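Long-range contact in NUDIX hydrolase (Nitrosomonas europaea, PDB 2B0V), which probably hydrolyses nucleoside di- and triphosphates and thiamine diphosphate with the help of magnesium, as a Nudix hydrolase of the NudJ subfamily: residues A[22-27]-A[58-63]. Sequence-based numbering, arbitrary orientation.
Sequences LLVEEI and EETGHS. With EDO (1,2-ethanediol), chain D.
The C-terminal end of the Nudix-box helix 48-60 and the start of strand 62-77 pack against strand 20-26 of the central sheet, where Leu22, Val24 and Glu26 meet Glu59, Thr60 and His62. Leu22, its CG anti to the backbone N (chi1 -172°), lays CD2 over the centre of one face of the His62 ring, 4.0 Å from the centroid, in a CH-pi contact. Phe96 stacks with the same imidazole. Val24 CG1 rests 3.9 Å from Thr60 CG2 and also covers the carbonyl oxygen of Glu59, a buried acceptor without a partner. With OG1 between its backbone N and carbonyl carbon (chi1 77°), Thr60 splits its roles: CG2 faces Val24, while OG1 bonds to Val56 O and accepts a hydrogen bond from the backbone N of His62 at 3.1 Å, an ST turn spanning Gly61. His62 ND1 donates to Thr60 O at 2.9 Å, from above the carbonyl plane, which would hold the ring with one face toward Leu22 CD2. An alanine in place of Thr60 would probably leave the His62 N-H without its acceptor in the turn and open a gap beside Val24 CG1. Farther along, Glu26 OE1 and Glu59 OE1 stand 4.3 Å apart, a proximity likely to be eased by a water 2.6 Å from Glu26 OE1 and 2.7 Å from Glu59 OE1. Arg125 forms a salt bridge with Glu26, and Ala39 N bonds to Glu59 OE1. Strand leucine and valine packed on the helix end and following turn, beside two like-charged carboxylates, are consistent with the Nudix fold, whose box helix carries acidic residues for metal binding.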
loop_
_atom_site.group_PDB
_atom_site.type_symbol
_atom_site.label_atom_id
_atom_site.label_comp_id
_atom_site.label_asym_id
_atom_site.label_seq_id
_atom_site.Cartn_x
_atom_site.Cartn_y
_atom_site.Cartn_z
ATOM N N LEU A 22 7.487 1.506 6.012
ATOM C CA LEU A 22 7.958 0.572 5.002
ATOM C C LEU A 22 7.319 0.901 3.645
ATOM O O LEU A 22 6.090 0.732 3.464
ATOM C CB LEU A 22 7.587 -0.884 5.384
ATOM C CG LEU A 22 8.173 -1.991 4.505
ATOM C CD1 LEU A 22 9.712 -1.966 4.431
ATOM C CD2 LEU A 22 7.628 -3.355 5.026
ATOM N N LEU A 23 8.166 1.323 2.693
ATOM C CA LEU A 23 7.731 1.734 1.369
ATOM C C LEU A 23 8.511 0.986 0.346
ATOM O O LEU A 23 9.563 0.391 0.656
ATOM C CB LEU A 23 7.958 3.240 1.162
ATOM C CG LEU A 23 7.209 4.201 2.108
ATOM C CD1 LEU A 23 7.625 5.695 1.865
ATOM C CD2 LEU A 23 5.651 4.013 2.053
ATOM N N VAL A 24 8.056 1.063 -0.889
ATOM C CA VAL A 24 8.808 0.442 -1.968
ATOM C C VAL A 24 9.253 1.489 -2.968
ATOM O O VAL A 24 8.527 2.450 -3.215
ATOM C CB VAL A 24 8.016 -0.686 -2.691
ATOM C CG1 VAL A 24 7.744 -1.863 -1.743
ATOM C CG2 VAL A 24 6.734 -0.148 -3.306
ATOM N N GLU A 25 10.462 1.312 -3.518
ATOM C CA GLU A 25 10.850 2.005 -4.742
ATOM C C GLU A 25 10.575 1.038 -5.881
ATOM O O GLU A 25 10.989 -0.122 -5.847
ATOM C CB GLU A 25 12.326 2.420 -4.691
ATOM C CG GLU A 25 12.535 3.419 -3.562
ATOM C CD GLU A 25 13.971 3.892 -3.400
ATOM O OE1 GLU A 25 14.910 3.137 -3.758
ATOM O OE2 GLU A 25 14.131 5.039 -2.934
ATOM N N GLU A 26 9.821 1.508 -6.867
ATOM C CA GLU A 26 9.297 0.634 -7.914
ATOM C C GLU A 26 9.348 1.345 -9.264
ATOM O O GLU A 26 9.411 2.576 -9.336
ATOM C CB GLU A 26 7.849 0.226 -7.594
ATOM C CG GLU A 26 6.876 1.429 -7.589
ATOM C CD GLU A 26 5.516 1.054 -7.024
ATOM O OE1 GLU A 26 5.419 -0.022 -6.362
ATOM O OE2 GLU A 26 4.569 1.847 -7.239
ATOM N N ILE A 27 9.375 0.549 -10.323
ATOM C CA ILE A 27 9.355 1.101 -11.676
ATOM C C ILE A 27 8.065 0.575 -12.310
ATOM O O ILE A 27 8.042 -0.560 -12.803
ATOM C CB ILE A 27 10.588 0.662 -12.468
ATOM C CG1 ILE A 27 11.859 1.109 -11.733
ATOM C CG2 ILE A 27 10.533 1.221 -13.875
ATOM C CD1 ILE A 27 13.166 0.647 -12.387
ATOM N N GLU A 58 4.173 -9.859 -1.294
ATOM C CA GLU A 58 4.702 -9.982 -2.658
ATOM C C GLU A 58 5.668 -8.868 -3.032
ATOM O O GLU A 58 6.582 -9.081 -3.861
ATOM C CB GLU A 58 3.579 -10.042 -3.686
ATOM C CG GLU A 58 2.780 -11.327 -3.504
ATOM C CD GLU A 58 1.653 -11.541 -4.514
ATOM O OE1 GLU A 58 1.197 -10.549 -5.114
ATOM O OE2 GLU A 58 1.231 -12.727 -4.658
ATOM N N GLU A 59 5.460 -7.696 -2.441
ATOM C CA GLU A 59 6.260 -6.493 -2.785
ATOM C C GLU A 59 7.429 -6.235 -1.827
ATOM O O GLU A 59 8.358 -5.499 -2.177
ATOM C CB GLU A 59 5.366 -5.254 -2.904
ATOM C CG GLU A 59 4.348 -5.359 -4.005
ATOM C CD GLU A 59 3.937 -3.977 -4.520
ATOM O OE1 GLU A 59 3.915 -3.017 -3.710
ATOM O OE2 GLU A 59 3.641 -3.859 -5.733
ATOM N N THR A 60 7.347 -6.756 -0.597
ATOM C CA THR A 60 8.365 -6.468 0.412
ATOM C C THR A 60 9.042 -7.666 1.060
ATOM O O THR A 60 10.059 -7.480 1.743
ATOM C CB THR A 60 7.839 -5.590 1.559
ATOM O OG1 THR A 60 7.056 -6.390 2.458
ATOM C CG2 THR A 60 7.022 -4.437 1.043
ATOM N N GLY A 61 8.468 -8.858 0.900
ATOM C CA GLY A 61 9.002 -10.056 1.571
ATOM C C GLY A 61 8.724 -10.105 3.066
ATOM O O GLY A 61 9.170 -11.002 3.773
ATOM N N HIS A 62 7.917 -9.165 3.552
ATOM C CA HIS A 62 7.434 -9.195 4.930
ATOM C C HIS A 62 5.980 -9.705 5.001
ATOM O O HIS A 62 5.171 -9.320 4.178
ATOM C CB HIS A 62 7.408 -7.759 5.460
ATOM C CG HIS A 62 8.745 -7.116 5.600
ATOM N ND1 HIS A 62 9.520 -6.725 4.522
ATOM C CD2 HIS A 62 9.456 -6.798 6.708
ATOM C CE1 HIS A 62 10.648 -6.198 4.971
ATOM N NE2 HIS A 62 10.607 -6.189 6.289
ATOM N N SER A 63 5.655 -10.504 5.991
ATOM C CA SER A 63 4.248 -10.872 6.204
ATOM C C SER A 63 3.542 -9.778 7.030
ATOM O O SER A 63 4.113 -9.182 7.943
ATOM C CB SER A 63 4.160 -12.250 6.887
ATOM O OG SER A 63 4.855 -12.219 8.107
HETATM C C1 EDO D . 2.092 -2.215 -7.032
HETATM O O1 EDO D . 1.607 -0.835 -7.002
HETATM C C2 EDO D . 1.253 -3.223 -7.848
HETATM O O2 EDO D . 1.368 -4.616 -7.413
HETATM O O HOH W 1 3.433 -0.518 -4.689
#